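Local atomic coordinates of endoglucanase FnCel5A (Fervidobacterium nodosum, PDB entry 3NCO), a protein that probably hydrolyses internal beta-1,4-glucosidic bonds of cellulose, as an endoglucanase of glycosyl hydrolase family 5 built on a TIM barrel. Residues A[119-122]-A[123-126]; A[160-163]-A[164-168]. All coordinates share one frame; numbering follows the deposited sequence.

Contact 1 of 2, residues A[119-122]-A[123-126]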
loop_
_atom_site.group_PDB
_atom_site.type_symbol
_atom_site.label_atom_id
_atom_site.label_comp_id
_atom_site.label_asym_id
_atom_site.label_seq_id
_atom_site.Cartn_x
_atom_site.Cartn_y
_atom_site.Cartn_z
ATOM N N LEU A 119 15.551 1.600 -9.967
ATOM C CA LEU A 119 14.550 2.197 -9.094
ATOM C C LEU A 119 14.937 3.625 -8.729
ATOM O O LEU A 119 14.089 4.535 -8.704
ATOM C CB LEU A 119 14.378 1.342 -7.813
ATOM C CG LEU A 119 13.326 1.862 -6.835
ATOM C CD1 LEU A 119 11.912 1.727 -7.410
ATOM C CD2 LEU A 119 13.536 1.048 -5.556
ATOM N N VAL A 120 16.232 3.825 -8.441
ATOM C CA VAL A 120 16.660 5.202 -8.120
ATOM C C VAL A 120 16.297 6.157 -9.282
ATOM O O VAL A 120 15.790 7.293 -9.057
ATOM C CB VAL A 120 18.155 5.293 -7.797
ATOM C CG1 VAL A 120 18.593 6.709 -7.679
ATOM C CG2 VAL A 120 18.468 4.569 -6.462
ATOM N N GLU A 121 16.588 5.743 -10.521
ATOM C CA GLU A 121 16.292 6.594 -11.693
ATOM C C GLU A 121 14.791 6.777 -11.918
ATOM O O GLU A 121 14.350 7.879 -12.247
ATOM C CB GLU A 121 16.905 6.016 -12.957
ATOM C CG GLU A 121 18.442 6.006 -12.959
ATOM C CD GLU A 121 19.053 7.368 -12.582
ATOM O OE1 GLU A 121 18.683 8.389 -13.206
ATOM O OE2 GLU A 121 19.890 7.446 -11.657
ATOM N N ILE A 122 14.005 5.731 -11.688
ATOM C CA ILE A 122 12.529 5.874 -11.757
ATOM C C ILE A 122 12.079 6.960 -10.810
ATOM O O ILE A 122 11.357 7.884 -11.184
ATOM C CB ILE A 122 11.817 4.525 -11.432
ATOM C CG1 ILE A 122 11.969 3.602 -12.633
ATOM C CG2 ILE A 122 10.309 4.733 -11.072
ATOM C CD1 ILE A 122 11.662 2.133 -12.337
ATOM N N TRP A 123 12.527 6.876 -9.574
ATOM C CA TRP A 123 12.094 7.833 -8.576
ATOM C C TRP A 123 12.628 9.251 -8.803
ATOM O O TRP A 123 11.952 10.248 -8.456
ATOM C CB TRP A 123 12.359 7.306 -7.170
ATOM C CG TRP A 123 11.120 6.518 -6.698
ATOM C CD1 TRP A 123 10.994 5.128 -6.491
ATOM C CD2 TRP A 123 9.834 7.065 -6.464
ATOM N NE1 TRP A 123 9.706 4.832 -6.098
ATOM C CE2 TRP A 123 8.968 6.000 -6.103
ATOM C CE3 TRP A 123 9.330 8.375 -6.526
ATOM C CZ2 TRP A 123 7.609 6.219 -5.786
ATOM C CZ3 TRP A 123 8.023 8.602 -6.208
ATOM C CH2 TRP A 123 7.139 7.534 -5.841
ATOM N N LYS A 124 13.825 9.371 -9.368
ATOM C CA LYS A 124 14.312 10.716 -9.706
ATOM C C LYS A 124 13.301 11.380 -10.648
ATOM O O LYS A 124 12.948 12.572 -10.499
ATOM C CB LYS A 124 15.674 10.603 -10.373
ATOM C CG LYS A 124 16.235 11.936 -10.822
ATOM C CD LYS A 124 17.669 11.728 -11.307
ATOM C CE LYS A 124 18.403 13.081 -11.564
ATOM N NZ LYS A 124 18.823 13.726 -10.238
ATOM N N GLN A 125 12.825 10.610 -11.609
ATOM C CA GLN A 125 11.870 11.104 -12.577
ATOM C C GLN A 125 10.467 11.354 -12.004
ATOM O O GLN A 125 9.832 12.351 -12.361
ATOM C CB GLN A 125 11.765 10.118 -13.705
ATOM C CG GLN A 125 13.016 10.144 -14.536
ATOM C CD GLN A 125 12.935 9.092 -15.600
ATOM O OE1 GLN A 125 12.227 9.269 -16.571
ATOM N NE2 GLN A 125 13.578 7.943 -15.375
ATOM N N VAL A 126 9.943 10.431 -11.225
ATOM C CA VAL A 126 8.596 10.587 -10.671
ATOM C C VAL A 126 8.586 11.783 -9.703
ATOM O O VAL A 126 7.679 12.675 -9.786
ATOM C CB VAL A 126 8.132 9.333 -9.938
ATOM C CG1 VAL A 126 6.720 9.587 -9.335
ATOM C CG2 VAL A 126 8.130 8.112 -10.880
#
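Gln125 grips the carbonyl oxygen of Glu121 twice, once through its main chain and once through its side chain. Its CB packs beside Ile122 O at 3.4 Å. With CG set beside its own backbone N (chi1 -71°), the otherwise extended chain runs alongside the preceding turn, and CG comes 3.5 Å from Glu121 O. The amide then turns NE2 to this oxygen, which lies close to the amide's own plane, and Gln125 NE2 donates to Glu121 O at 3.2 Å from well above the carbonyl plane, 65° out of it. Gln125 N makes the regular helical bond to the same oxygen from the opposite face of that plane. Beyond the helix the amide is fixed further, OE1 accepting from Ile76 N and NE2 also donating to Tyr74 O.

The stretch belongs to helix 112-130, one of the helices that surround the eight-stranded parallel barrel of this family 5 enzyme, and its inward side illustrates i to i+4 packing. Leu119 and Trp123 lie side by side: Leu119 CD1 meets the indole at its edge, near the ring plane, 3.6 Å from Trp123 CD1. The backbones of the same two residues are joined by Trp123 N donating to Leu119 O at 2.9 Å in a nearly straight bond. The indole NE1 is satisfied by Ile141 O, and its ring meets that of Phe139 with the planes at about 45°. Three residues on, Ile122 and Val126 repeat the side-by-side pattern, their CG2 atoms 4.0 Å apart, and both also touch Trp64. On the outer side Glu121 and Lys124 run alongside each other, yet Glu121 OE1 stays 6.1 Å from Lys124 NZ, whose salt bridge is made with Glu164.

Contact 2 of 2, residues A[160-163]-A[164-168]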
loop_
_atom_site.group_PDB
_atom_site.type_symbol
_atom_site.label_atom_id
_atom_site.label_comp_id
_atom_site.label_asym_id
_atom_site.label_seq_id
_atom_site.Cartn_x
_atom_site.Cartn_y
_atom_site.Cartn_z
ATOM N N LYS A 160 19.018 5.674 -0.759
ATOM C CA LYS A 160 19.515 6.273 -2.007
ATOM C C LYS A 160 18.350 6.835 -2.798
ATOM O O LYS A 160 18.417 7.964 -3.350
ATOM C CB LYS A 160 20.252 5.239 -2.828
ATOM C CG LYS A 160 21.474 4.696 -2.066
ATOM C CD LYS A 160 22.213 3.660 -2.882
ATOM C CE LYS A 160 23.382 3.100 -2.059
ATOM N NZ LYS A 160 23.970 1.902 -2.723
ATOM N N VAL A 161 17.237 6.085 -2.789
ATOM C CA VAL A 161 16.067 6.559 -3.530
ATOM C C VAL A 161 15.565 7.840 -2.860
ATOM O O VAL A 161 15.292 8.846 -3.532
ATOM C CB VAL A 161 14.953 5.493 -3.587
ATOM C CG1 VAL A 161 13.821 6.080 -4.378
ATOM C CG2 VAL A 161 15.475 4.259 -4.301
ATOM N N LEU A 162 15.447 7.782 -1.528
ATOM C CA LEU A 162 14.964 8.929 -0.738
ATOM C C LEU A 162 15.804 10.187 -1.012
ATOM O O LEU A 162 15.251 11.284 -1.190
ATOM C CB LEU A 162 15.024 8.608 0.750
ATOM C CG LEU A 162 14.439 9.659 1.715
ATOM C CD1 LEU A 162 12.963 9.955 1.373
ATOM C CD2 LEU A 162 14.586 9.118 3.127
ATOM N N GLY A 163 17.127 10.010 -1.102
ATOM C CA GLY A 163 18.036 11.109 -1.455
ATOM C C GLY A 163 17.659 11.795 -2.759
ATOM O O GLY A 163 17.632 13.062 -2.849
ATOM N N GLU A 164 17.346 11.001 -3.789
ATOM C CA GLU A 164 16.943 11.584 -5.074
ATOM C C GLU A 164 15.571 12.243 -4.974
ATOM O O GLU A 164 15.341 13.320 -5.533
ATOM C CB GLU A 164 16.928 10.517 -6.165
ATOM C CG GLU A 164 18.358 10.134 -6.591
ATOM C CD GLU A 164 19.094 11.295 -7.244
ATOM O OE1 GLU A 164 18.459 12.171 -7.866
ATOM O OE2 GLU A 164 20.328 11.327 -7.129
ATOM N N ILE A 165 14.647 11.609 -4.262
ATOM C CA ILE A 165 13.346 12.253 -4.054
ATOM C C ILE A 165 13.502 13.613 -3.375
ATOM O O ILE A 165 12.864 14.610 -3.789
ATOM C CB ILE A 165 12.402 11.335 -3.213
ATOM C CG1 ILE A 165 12.021 10.066 -4.016
ATOM C CG2 ILE A 165 11.147 12.113 -2.692
ATOM C CD1 ILE A 165 11.278 8.967 -3.196
ATOM N N ARG A 166 14.321 13.651 -2.325
ATOM C CA ARG A 166 14.439 14.855 -1.492
ATOM C C ARG A 166 15.055 16.056 -2.214
ATOM O O ARG A 166 14.894 17.186 -1.747
ATOM C CB ARG A 166 15.171 14.515 -0.185
ATOM C CG ARG A 166 14.324 13.697 0.732
ATOM C CD ARG A 166 13.503 14.540 1.625
ATOM N NE ARG A 166 12.629 13.723 2.487
ATOM C CZ ARG A 166 11.324 13.546 2.317
ATOM N NH1 ARG A 166 10.651 14.089 1.327
ATOM N NH2 ARG A 166 10.696 12.791 3.181
ATOM N N LYS A 167 15.740 15.808 -3.333
ATOM C CA LYS A 167 16.377 16.871 -4.112
ATOM C C LYS A 167 15.310 17.843 -4.653
ATOM O O LYS A 167 15.518 19.054 -4.678
ATOM C CB LYS A 167 17.205 16.293 -5.274
ATOM C CG LYS A 167 18.537 15.728 -4.832
ATOM C CD LYS A 167 19.355 15.251 -6.004
ATOM C CE LYS A 167 20.654 14.631 -5.526
ATOM N NZ LYS A 167 21.397 14.114 -6.721
ATOM N N THR A 168 14.180 17.287 -5.084
ATOM C CA THR A 168 13.092 18.059 -5.667
ATOM C C THR A 168 11.851 18.178 -4.746
ATOM O O THR A 168 11.025 19.062 -4.934
ATOM C CB THR A 168 12.623 17.425 -7.001
ATOM O OG1 THR A 168 12.363 16.032 -6.815
ATOM C CG2 THR A 168 13.674 17.619 -8.110
#
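In the beta-alpha-beta unit formed by strand 137-140, helix 151-168 and strand 174-177, the last turns of the helix bring Leu162 against Arg166. Leu162 CD1 lies over one face of the guanidinium, offset toward its rim and 3.9 Å from Arg166 NE. With CG beside its backbone N and the chain bent at chi2 (-89°), the arginine lies against the previous turn, leaving Arg166 CG 3.2 Å from Leu162 O. The same oxygen receives Arg166 N at 2.8 Å. Farther out, the guanidinium forms a salt bridge through NE with Asp195, while NH1 donates to the carbonyls of Asn169 and Arg172. A leucine here would probably leave Asp195 without its charged mate and those two carbonyls without their donor.

One residue earlier in the helix, Val161 CG1 and Ile165 CD1 meet at 4.0 Å, and both side chains also rest on Ile141. Ile165 N donates to Val161 O at 2.9 Å in a nearly straight bond.

Toward solvent, Lys167 reaches back with an extended chain, its NZ meeting Glu164 OE2 at 3.0 Å on the syn side of the carboxylate, 35° out of its plane. The other oxygen of Glu164 is claimed by Lys124. Apolar residues turned inward and an ion pair outward make this an amphipathic helix on the outside of a TIM barrel.

In the fold
From the N terminus, the chain reaches contact 1 on helix 112-130, enters the barrel through strand 137-140, and returns outside on helix 151-168, which carries contact 2 before strand 174-177. Each contact lies within one continuous helix and so closes no loop; the two follow in series, neither nested nor crossed. The centres of contact 1 and contact 2 are about 9 Å apart, and the helices that carry them are consecutive in the barrel's outer layer. Trp123 CB packs on Val161 CG1 at 3.4 Å, and Val120 touches both Val161 and Glu164. At this seam the salt bridge from Lys124 NZ to Glu164 OE1, 2.9 Å long, spans the two helices.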